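Local structure of dermonecrotic toxin (Pasteurella multocida, 2EBF) at residues L477-I488 / T513-L524; A608-L618 / K632-L642. The protein acts as a potent mitogen and dermonecrotic toxin that induces bone resorption and is linked to severe atrophic rhinitis in pigs, the chain described here being its C-terminal region. All blocks are in the same frame, centred on the assembly; numbering follows the deposited sequence.

Contact 1: residues L477-I488 / T513-L524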
loop_
_atom_site.group_PDB
_atom_site.type_symbol
_atom_site.label_atom_id
_atom_site.label_comp_id
_atom_site.label_asym_id
_atom_site.label_seq_id
_atom_site.Cartn_x
_atom_site.Cartn_y
_atom_site.Cartn_z
ATOM N N LEU A 477 -2.428 10.207 6.887
ATOM C CA LEU A 477 -2.026 8.816 7.131
ATOM C C LEU A 477 -0.900 8.375 6.187
ATOM O O LEU A 477 0.053 7.716 6.620
ATOM C CB LEU A 477 -3.235 7.880 6.976
ATOM C CG LEU A 477 -3.009 6.372 7.088
ATOM C CD1 LEU A 477 -2.417 6.036 8.430
ATOM C CD2 LEU A 477 -4.305 5.607 6.891
ATOM N N TYR A 478 -1.036 8.719 4.904
ATOM C CA TYR A 478 -0.035 8.409 3.897
ATOM C C TYR A 478 1.313 8.985 4.307
ATOM O O TYR A 478 2.319 8.284 4.310
ATOM C CB TYR A 478 -0.434 8.945 2.499
ATOM C CG TYR A 478 0.683 8.774 1.472
ATOM C CD1 TYR A 478 1.637 9.779 1.263
ATOM C CD2 TYR A 478 0.801 7.597 0.737
ATOM C CE1 TYR A 478 2.673 9.608 0.335
ATOM C CE2 TYR A 478 1.818 7.423 -0.187
ATOM C CZ TYR A 478 2.748 8.427 -0.383
ATOM O OH TYR A 478 3.763 8.243 -1.305
ATOM N N TYR A 479 1.314 10.271 4.647
ATOM C CA TYR A 479 2.534 10.981 5.013
ATOM C C TYR A 479 3.152 10.413 6.300
ATOM O O TYR A 479 4.347 10.136 6.353
ATOM C CB TYR A 479 2.231 12.479 5.134
ATOM C CG TYR A 479 3.385 13.306 5.625
ATOM C CD1 TYR A 479 4.495 13.534 4.818
ATOM C CD2 TYR A 479 3.368 13.860 6.904
ATOM C CE1 TYR A 479 5.562 14.294 5.273
ATOM C CE2 TYR A 479 4.433 14.623 7.368
ATOM C CZ TYR A 479 5.526 14.831 6.544
ATOM O OH TYR A 479 6.585 15.590 7.000
ATOM N N LYS A 480 2.320 10.217 7.320
ATOM C CA LYS A 480 2.789 9.670 8.591
ATOM C C LYS A 480 3.348 8.258 8.422
ATOM O O LYS A 480 4.366 7.907 9.022
ATOM C CB LYS A 480 1.654 9.656 9.608
ATOM C CG LYS A 480 2.048 9.073 10.962
ATOM C CD LYS A 480 0.851 9.080 11.885
ATOM C CE LYS A 480 1.244 8.706 13.295
ATOM N NZ LYS A 480 0.032 8.551 14.159
ATOM N N GLY A 481 2.668 7.454 7.607
ATOM C CA GLY A 481 3.059 6.067 7.394
ATOM C C GLY A 481 4.455 5.935 6.833
ATOM O O GLY A 481 5.213 5.068 7.259
ATOM N N ASN A 482 4.799 6.790 5.875
ATOM C CA ASN A 482 6.138 6.750 5.274
ATOM C C ASN A 482 7.253 7.136 6.254
ATOM O O ASN A 482 8.379 6.622 6.182
ATOM C CB ASN A 482 6.192 7.637 4.033
ATOM C CG ASN A 482 5.353 7.093 2.876
ATOM O OD1 ASN A 482 4.936 7.855 1.997
ATOM N ND2 ASN A 482 5.111 5.782 2.865
ATOM N N ILE A 483 6.943 8.046 7.168
ATOM C CA ILE A 483 7.904 8.464 8.189
ATOM C C ILE A 483 8.115 7.351 9.218
ATOM O O ILE A 483 9.236 7.022 9.571
ATOM C CB ILE A 483 7.453 9.781 8.856
ATOM C CG1 ILE A 483 7.486 10.899 7.810
ATOM C CG2 ILE A 483 8.346 10.123 10.072
ATOM C CD1 ILE A 483 7.057 12.248 8.309
ATOM N N ILE A 484 7.022 6.776 9.695
ATOM C CA ILE A 484 7.086 5.658 10.629
ATOM C C ILE A 484 7.861 4.468 10.043
ATOM O O ILE A 484 8.714 3.877 10.720
ATOM C CB ILE A 484 5.663 5.289 11.115
ATOM C CG1 ILE A 484 5.261 6.295 12.206
ATOM C CG2 ILE A 484 5.604 3.849 11.611
ATOM C CD1 ILE A 484 3.833 6.209 12.656
ATOM N N ALA A 485 7.590 4.146 8.783
ATOM C CA ALA A 485 8.305 3.084 8.086
ATOM C C ALA A 485 9.812 3.334 8.098
ATOM O O ALA A 485 10.596 2.422 8.398
ATOM C CB ALA A 485 7.783 2.936 6.642
ATOM N N GLU A 486 10.228 4.567 7.803
ATOM C CA GLU A 486 11.663 4.890 7.838
ATOM C C GLU A 486 12.238 4.764 9.251
ATOM O O GLU A 486 13.330 4.212 9.438
ATOM C CB GLU A 486 11.938 6.285 7.262
ATOM C CG GLU A 486 13.433 6.668 7.158
ATOM C CD GLU A 486 14.196 5.907 6.076
ATOM O OE1 GLU A 486 13.626 4.983 5.449
ATOM O OE2 GLU A 486 15.387 6.223 5.855
ATOM N N ALA A 487 11.504 5.271 10.245
ATOM C CA ALA A 487 11.960 5.195 11.639
ATOM C C ALA A 487 12.106 3.756 12.150
ATOM O O ALA A 487 13.046 3.448 12.890
ATOM C CB ALA A 487 11.049 5.999 12.555
ATOM N N ILE A 488 11.190 2.877 11.756
ATOM C CA ILE A 488 11.291 1.464 12.129
ATOM C C ILE A 488 12.555 0.840 11.542
ATOM O O ILE A 488 13.285 0.125 12.232
ATOM C CB ILE A 488 10.060 0.653 11.675
ATOM C CG1 ILE A 488 8.793 1.096 12.431
ATOM C CG2 ILE A 488 10.294 -0.846 11.874
ATOM C CD1 ILE A 488 8.856 0.886 13.922
ATOM N N THR A 513 -7.207 3.441 9.054
ATOM C CA THR A 513 -8.201 2.801 8.165
ATOM C C THR A 513 -8.901 1.649 8.872
ATOM O O THR A 513 -8.416 0.525 8.868
ATOM C CB THR A 513 -7.537 2.313 6.854
ATOM O OG1 THR A 513 -6.346 1.585 7.177
ATOM C CG2 THR A 513 -7.166 3.490 5.950
ATOM N N GLY A 514 -10.045 1.930 9.493
ATOM C CA GLY A 514 -10.791 0.903 10.220
ATOM C C GLY A 514 -10.228 0.633 11.604
ATOM O O GLY A 514 -10.707 -0.252 12.318
ATOM N N ARG A 515 -9.217 1.414 11.990
ATOM C CA ARG A 515 -8.511 1.218 13.257
ATOM C C ARG A 515 -7.537 2.380 13.463
ATOM O O ARG A 515 -7.382 3.214 12.584
ATOM C CB ARG A 515 -7.750 -0.112 13.248
ATOM C CG ARG A 515 -6.516 -0.102 12.343
ATOM C CD ARG A 515 -5.904 -1.477 12.179
ATOM N NE ARG A 515 -6.796 -2.363 11.440
ATOM C CZ ARG A 515 -6.887 -2.402 10.112
ATOM N NH1 ARG A 515 -6.129 -1.605 9.358
ATOM N NH2 ARG A 515 -7.740 -3.242 9.536
ATOM N N PRO A 516 -6.904 2.466 14.641
ATOM C CA PRO A 516 -5.960 3.564 14.803
ATOM C C PRO A 516 -4.677 3.397 13.988
ATOM O O PRO A 516 -4.253 2.274 13.694
ATOM C CB PRO A 516 -5.648 3.550 16.313
ATOM C CG PRO A 516 -6.734 2.661 16.946
ATOM C CD PRO A 516 -7.040 1.658 15.870
ATOM N N MET A 517 -4.083 4.528 13.622
ATOM C CA MET A 517 -2.695 4.560 13.167
ATOM C C MET A 517 -1.800 4.905 14.368
ATOM O O MET A 517 -1.837 6.031 14.855
ATOM C CB MET A 517 -2.529 5.609 12.069
ATOM C CG MET A 517 -1.092 5.898 11.670
ATOM S SD MET A 517 -0.346 4.432 10.948
ATOM C CE MET A 517 1.227 5.102 10.421
ATOM N N PRO A 518 -1.003 3.937 14.850
ATOM C CA PRO A 518 -0.151 4.205 16.007
ATOM C C PRO A 518 0.891 5.245 15.635
ATOM O O PRO A 518 1.186 5.414 14.450
ATOM C CB PRO A 518 0.521 2.850 16.280
ATOM C CG PRO A 518 -0.323 1.842 15.555
ATOM C CD PRO A 518 -0.836 2.562 14.356
ATOM N N GLY A 519 1.434 5.938 16.632
ATOM C CA GLY A 519 2.424 6.969 16.376
ATOM C C GLY A 519 3.826 6.400 16.356
ATOM O O GLY A 519 4.026 5.209 16.634
ATOM N N LEU A 520 4.804 7.245 16.056
ATOM C CA LEU A 520 6.215 6.818 16.025
ATOM C C LEU A 520 6.598 6.178 17.343
ATOM O O LEU A 520 7.374 5.222 17.399
ATOM C CB LEU A 520 7.134 8.023 15.826
ATOM C CG LEU A 520 7.330 8.696 14.480
ATOM C CD1 LEU A 520 7.690 10.154 14.721
ATOM C CD2 LEU A 520 8.426 7.990 13.665
ATOM N N VAL A 521 6.027 6.735 18.405
ATOM C CA VAL A 521 6.397 6.448 19.768
ATOM C C VAL A 521 5.879 5.063 20.170
ATOM O O VAL A 521 6.583 4.286 20.827
ATOM C CB VAL A 521 5.912 7.658 20.609
ATOM C CG1 VAL A 521 5.069 7.314 21.804
ATOM C CG2 VAL A 521 7.040 8.608 20.866
ATOM N N GLN A 522 4.668 4.734 19.721
ATOM C CA GLN A 522 4.138 3.376 19.903
ATOM C C GLN A 522 4.942 2.344 19.130
ATOM O O GLN A 522 5.323 1.311 19.683
ATOM C CB GLN A 522 2.660 3.309 19.530
ATOM C CG GLN A 522 1.768 3.985 20.543
ATOM C CD GLN A 522 1.829 5.493 20.470
ATOM O OE1 GLN A 522 1.858 6.069 19.384
ATOM N NE2 GLN A 522 1.822 6.145 21.630
ATOM N N TYR A 523 5.201 2.610 17.853
ATOM C CA TYR A 523 6.001 1.680 17.065
ATOM C C TYR A 523 7.411 1.516 17.606
ATOM O O TYR A 523 7.943 0.415 17.580
ATOM C CB TYR A 523 6.044 2.079 15.594
ATOM C CG TYR A 523 4.811 1.692 14.811
ATOM C CD1 TYR A 523 4.572 0.359 14.447
ATOM C CD2 TYR A 523 3.898 2.658 14.409
ATOM C CE1 TYR A 523 3.438 0.001 13.713
ATOM C CE2 TYR A 523 2.762 2.312 13.666
ATOM C CZ TYR A 523 2.541 0.988 13.323
ATOM O OH TYR A 523 1.417 0.653 12.593
ATOM N N LEU A 524 8.007 2.597 18.116
ATOM C CA LEU A 524 9.398 2.549 18.590
ATOM C C LEU A 524 9.530 2.164 20.069
ATOM O O LEU A 524 10.645 2.020 20.583
ATOM C CB LEU A 524 10.130 3.870 18.305
ATOM C CG LEU A 524 10.361 4.256 16.832
ATOM C CD1 LEU A 524 11.004 5.646 16.735
ATOM C CD2 LEU A 524 11.231 3.208 16.089
#
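M517 lies along the flank of helix 473-490, overlapping L477, K480, G481 and I484 in turn. Its CG sits 3.5 Å from L477 CD1, and the chain then bends at chi2 (64°), which carries CE over the bare backbone of the helix, 3.7 Å from G481 CA. The same methyl meets I484 CD1 tip to tip. L477 reaches the other way with its second branch, CD2, to the methyl of T513.

K480 runs past M517 in the opposite direction, fully extended from CG onward, its CD packed against M517 CG. That straight chain delivers the ammonium to the turn before helix 520-524, where NZ makes weak hydrogen bonds to M517 O (3.2 Å) and P518 O (3.4 Å). The firmer partners of this buried charge lie nearby, T510 OG1 and the carbonyl of N508. Q522 folds back to the start of its own helix, and its OE1 takes the N-H of G519, the N-cap residue, in the carbonyl plane.

Further along, helix 520-524 runs beside helix 473-490, the axes of the short segments 30° apart. L520 crosses I484 and pushes CD2 against A487 CB, a tight 3.5 Å. I484 uses its two branches separately: CD1 turns toward the 517-520 turn, while CG2 comes obliquely to the Y523 ring, 3.5 Å from CD2 of that ring. I488 CD1 closes the row against Y523 CB and, more loosely, L524 CD2.

I483, A487 and L520 also touch I460 of strand 456-461, an outer strand of the mixed sheet. Helices laid over a largely parallel sheet in this way are characteristic of an alpha/beta domain, here within the C2 region of the toxin.

Contact 2: residues A608-L618 / K632-L642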
loop_
_atom_site.group_PDB
_atom_site.type_symbol
_atom_site.label_atom_id
_atom_site.label_comp_id
_atom_site.label_asym_id
_atom_site.label_seq_id
_atom_site.Cartn_x
_atom_site.Cartn_y
_atom_site.Cartn_z
ATOM N N ALA A 608 -3.642 -45.089 18.579
ATOM C CA ALA A 608 -4.823 -45.425 19.382
ATOM C C ALA A 608 -6.128 -45.319 18.582
ATOM O O ALA A 608 -6.938 -46.253 18.573
ATOM C CB ALA A 608 -4.887 -44.534 20.608
ATOM N N ILE A 609 -6.318 -44.188 17.913
ATOM C CA ILE A 609 -7.516 -43.947 17.109
ATOM C C ILE A 609 -7.624 -44.966 15.977
ATOM O O ILE A 609 -8.676 -45.567 15.774
ATOM C CB ILE A 609 -7.528 -42.517 16.535
ATOM C CG1 ILE A 609 -7.600 -41.493 17.672
ATOM C CG2 ILE A 609 -8.720 -42.331 15.595
ATOM C CD1 ILE A 609 -7.076 -40.122 17.313
ATOM N N LYS A 610 -6.524 -45.168 15.254
ATOM C CA LYS A 610 -6.533 -46.082 14.113
ATOM C C LYS A 610 -6.755 -47.529 14.548
ATOM O O LYS A 610 -7.292 -48.338 13.786
ATOM C CB LYS A 610 -5.231 -45.957 13.319
ATOM C CG LYS A 610 -5.132 -44.654 12.571
ATOM C CD LYS A 610 -3.829 -44.537 11.816
ATOM C CE LYS A 610 -3.948 -43.457 10.748
ATOM N NZ LYS A 610 -2.685 -42.673 10.630
ATOM N N ASN A 611 -6.346 -47.838 15.780
ATOM C CA ASN A 611 -6.534 -49.166 16.352
ATOM C C ASN A 611 -7.705 -49.282 17.324
ATOM O O ASN A 611 -7.771 -50.224 18.106
ATOM C CB ASN A 611 -5.240 -49.654 17.011
ATOM C CG ASN A 611 -4.199 -50.035 15.995
ATOM O OD1 ASN A 611 -4.337 -51.045 15.301
ATOM N ND2 ASN A 611 -3.148 -49.227 15.889
ATOM N N ASP A 612 -8.638 -48.339 17.265
ATOM C CA ASP A 612 -9.827 -48.424 18.104
ATOM C C ASP A 612 -10.914 -49.242 17.403
ATOM O O ASP A 612 -11.265 -48.966 16.257
ATOM C CB ASP A 612 -10.339 -47.030 18.476
ATOM C CG ASP A 612 -11.474 -47.089 19.478
ATOM O OD1 ASP A 612 -12.632 -46.925 19.064
ATOM O OD2 ASP A 612 -11.203 -47.349 20.674
ATOM N N VAL A 613 -11.431 -50.259 18.092
ATOM C CA VAL A 613 -12.446 -51.149 17.517
ATOM C C VAL A 613 -13.710 -50.371 17.123
ATOM O O VAL A 613 -14.252 -50.550 16.033
ATOM C CB VAL A 613 -12.812 -52.305 18.489
ATOM C CG1 VAL A 613 -14.053 -53.068 17.996
ATOM C CG2 VAL A 613 -11.633 -53.243 18.663
ATOM N N LYS A 614 -14.169 -49.506 18.017
ATOM C CA LYS A 614 -15.374 -48.740 17.754
ATOM C C LYS A 614 -15.191 -47.748 16.591
ATOM O O LYS A 614 -16.077 -47.619 15.745
ATOM C CB LYS A 614 -15.906 -48.102 19.039
ATOM C CG LYS A 614 -16.534 -49.151 19.953
ATOM C CD LYS A 614 -16.816 -48.659 21.363
ATOM C CE LYS A 614 -17.492 -49.772 22.162
ATOM N NZ LYS A 614 -17.865 -49.379 23.561
ATOM N N MET A 615 -14.026 -47.096 16.525
ATOM C CA MET A 615 -13.679 -46.234 15.382
ATOM C C MET A 615 -13.681 -46.985 14.066
ATOM O O MET A 615 -14.125 -46.462 13.043
ATOM C CB MET A 615 -12.298 -45.617 15.532
ATOM C CG MET A 615 -12.274 -44.357 16.311
ATOM S SD MET A 615 -13.372 -43.058 15.694
ATOM C CE MET A 615 -12.916 -41.906 16.967
ATOM N N ASN A 616 -13.145 -48.198 14.085
ATOM C CA ASN A 616 -13.127 -49.002 12.881
ATOM C C ASN A 616 -14.505 -49.474 12.459
ATOM O O ASN A 616 -14.774 -49.594 11.268
ATOM C CB ASN A 616 -12.128 -50.140 13.006
ATOM C CG ASN A 616 -10.711 -49.664 12.791
ATOM O OD1 ASN A 616 -10.214 -49.671 11.662
ATOM N ND2 ASN A 616 -10.069 -49.184 13.855
ATOM N N SER A 617 -15.382 -49.713 13.431
ATOM C CA SER A 617 -16.786 -50.033 13.144
ATOM C C SER A 617 -17.481 -48.910 12.383
ATOM O O SER A 617 -18.438 -49.151 11.652
ATOM C CB SER A 617 -17.559 -50.293 14.431
ATOM O OG SER A 617 -17.177 -51.530 15.008
ATOM N N LEU A 618 -16.991 -47.686 12.560
ATOM C CA LEU A 618 -17.609 -46.493 11.978
ATOM C C LEU A 618 -17.198 -46.249 10.535
ATOM O O LEU A 618 -17.817 -45.441 9.832
ATOM C CB LEU A 618 -17.251 -45.263 12.815
ATOM C CG LEU A 618 -17.832 -45.232 14.225
ATOM C CD1 LEU A 618 -17.353 -44.004 14.950
ATOM C CD2 LEU A 618 -19.361 -45.298 14.189
ATOM N N LYS A 632 -20.508 -39.370 14.990
ATOM C CA LYS A 632 -20.206 -40.643 15.645
ATOM C C LYS A 632 -18.709 -40.718 15.967
ATOM O O LYS A 632 -18.307 -41.194 17.035
ATOM C CB LYS A 632 -20.628 -41.819 14.767
ATOM C CG LYS A 632 -22.108 -41.856 14.411
ATOM C CD LYS A 632 -22.411 -42.967 13.405
ATOM C CE LYS A 632 -23.818 -42.840 12.800
ATOM N NZ LYS A 632 -24.881 -42.560 13.811
ATOM N N VAL A 633 -17.883 -40.245 15.039
ATOM C CA VAL A 633 -16.447 -40.149 15.289
ATOM C C VAL A 633 -16.152 -39.205 16.456
ATOM O O VAL A 633 -15.396 -39.559 17.363
ATOM C CB VAL A 633 -15.687 -39.726 14.004
ATOM C CG1 VAL A 633 -14.230 -39.412 14.296
ATOM C CG2 VAL A 633 -15.813 -40.830 12.965
ATOM N N ALA A 634 -16.759 -38.014 16.452
ATOM C CA ALA A 634 -16.539 -37.069 17.553
ATOM C C ALA A 634 -16.948 -37.663 18.910
ATOM O O ALA A 634 -16.273 -37.450 19.916
ATOM C CB ALA A 634 -17.255 -35.739 17.289
ATOM N N ALA A 635 -18.033 -38.422 18.927
ATOM C CA ALA A 635 -18.533 -39.055 20.155
ATOM C C ALA A 635 -17.539 -40.104 20.680
ATOM O O ALA A 635 -17.259 -40.168 21.884
ATOM C CB ALA A 635 -19.900 -39.679 19.902
ATOM N N ARG A 636 -16.989 -40.909 19.774
ATOM C CA ARG A 636 -15.981 -41.903 20.176
ATOM C C ARG A 636 -14.690 -41.234 20.655
ATOM O O ARG A 636 -14.121 -41.639 21.664
ATOM C CB ARG A 636 -15.715 -42.918 19.052
ATOM C CG ARG A 636 -14.762 -44.069 19.421
ATOM C CD ARG A 636 -15.131 -44.770 20.742
ATOM N NE ARG A 636 -14.087 -45.693 21.178
ATOM C CZ ARG A 636 -13.920 -46.117 22.428
ATOM N NH1 ARG A 636 -14.731 -45.708 23.397
ATOM N NH2 ARG A 636 -12.929 -46.948 22.712
ATOM N N LEU A 637 -14.236 -40.200 19.952
ATOM C CA LEU A 637 -13.058 -39.450 20.393
ATOM C C LEU A 637 -13.215 -38.940 21.831
ATOM O O LEU A 637 -12.270 -38.975 22.611
ATOM C CB LEU A 637 -12.760 -38.276 19.458
ATOM C CG LEU A 637 -12.210 -38.567 18.058
ATOM C CD1 LEU A 637 -12.139 -37.273 17.249
ATOM C CD2 LEU A 637 -10.821 -39.254 18.130
ATOM N N LYS A 638 -14.416 -38.470 22.155
ATOM C CA LYS A 638 -14.755 -38.003 23.499
ATOM C C LYS A 638 -14.642 -39.144 24.500
ATOM O O LYS A 638 -13.955 -39.012 25.518
ATOM C CB LYS A 638 -16.175 -37.429 23.513
ATOM C CG LYS A 638 -16.572 -36.769 24.830
ATOM C CD LYS A 638 -18.044 -36.419 24.814
ATOM C CE LYS A 638 -18.494 -35.799 26.126
ATOM N NZ LYS A 638 -19.994 -35.868 26.217
ATOM N N ASP A 639 -15.303 -40.263 24.199
ATOM C CA ASP A 639 -15.241 -41.452 25.052
ATOM C C ASP A 639 -13.822 -42.001 25.214
ATOM O O ASP A 639 -13.518 -42.630 26.227
ATOM C CB ASP A 639 -16.171 -42.553 24.531
ATOM C CG ASP A 639 -17.638 -42.186 24.644
ATOM O OD1 ASP A 639 -17.952 -41.115 25.206
ATOM O OD2 ASP A 639 -18.482 -42.973 24.160
ATOM N N MET A 640 -12.963 -41.769 24.224
ATOM C CA MET A 640 -11.548 -42.142 24.312
ATOM C C MET A 640 -10.730 -41.190 25.186
ATOM O O MET A 640 -9.549 -41.435 25.451
ATOM C CB MET A 640 -10.919 -42.219 22.921
ATOM C CG MET A 640 -11.376 -43.407 22.095
ATOM S SD MET A 640 -10.769 -43.323 20.407
ATOM C CE MET A 640 -9.028 -43.692 20.651
ATOM N N GLY A 641 -11.350 -40.097 25.617
ATOM C CA GLY A 641 -10.675 -39.112 26.460
ATOM C C GLY A 641 -9.905 -38.035 25.717
ATOM O O GLY A 641 -9.170 -37.264 26.337
ATOM N N LEU A 642 -10.063 -37.987 24.392
ATOM C CA LEU A 642 -9.402 -36.976 23.570
ATOM C C LEU A 642 -10.185 -35.673 23.584
ATOM O O LEU A 642 -11.372 -35.661 23.901
ATOM C CB LEU A 642 -9.237 -37.442 22.118
ATOM C CG LEU A 642 -8.089 -38.368 21.686
ATOM C CD1 LEU A 642 -6.986 -38.452 22.725
ATOM C CD2 LEU A 642 -8.607 -39.746 21.361
#
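D612 and R636 make the polar link across this contact, a salt bridge in which the guanidinium grips the carboxylate side-on. R636 NE reaches D612 OD1 at 2.8 Å and R636 NH2 reaches D612 OD2 at 2.7 Å, both nearly straight at 165°. The oxygens are approached on their syn sides, although the two flat groups are twisted 32° apart. With CG anti to the backbone N (chi1 -173°), the carboxylate of D612 points across to R636 while also capping its own helix: OD1 takes M615 N on its anti side. The two donors on OD1 probably stabilise the negative charge. Faces of the guanidinium are covered too, K614 CD lying over the centre of one and M640 CG toward the rim of the other.

D612 is the N-cap of helix 613-617, which runs antiparallel to helix 632-639 with the axes 10.0 Å apart. This is a helical hairpin of the C3 region, and its V633 and L637, joined by I609 of the preceding helix 596-610, rest on strands 660-673 and 676-681 of an antiparallel sheet. A Schellman motif at G641 ends the second helix.

Apolar contacts fill the seam beneath the salt bridge. M615 bends at chi2, bringing CE in among V633 O, R636 CB and L637 CD2, the last at 3.6 Å. At one end L618 CD2 lies on K632 CB, 3.7 Å away, and CD1 approaches V633 CG2. Toward the other, the CE of M640 rests beside the backbone of I609, 3.9 Å from its CA, while I609 CD1 meets L637 CD2.

Contact 1 closes before contact 2 opens, and their centres lie about 52 Å apart, with about 35 Å between nearest atoms. They share neither helix nor sheet. Contact 1 sits buried in the C2 region, its centre about 13 Å from that of the chain, beside the mixed sheet that includes strand 456-461; contact 2, its centre about 49 Å from that point, packs on one face of the antiparallel C3 sheet built round strands 643-656 and 660-673 and is only partly buried. The side chain of K632 of contact 2 is about 8 Å from the bound phosphonate, whose pocket includes C626, seen here in a disulfide with C620 on the connection between the two helices.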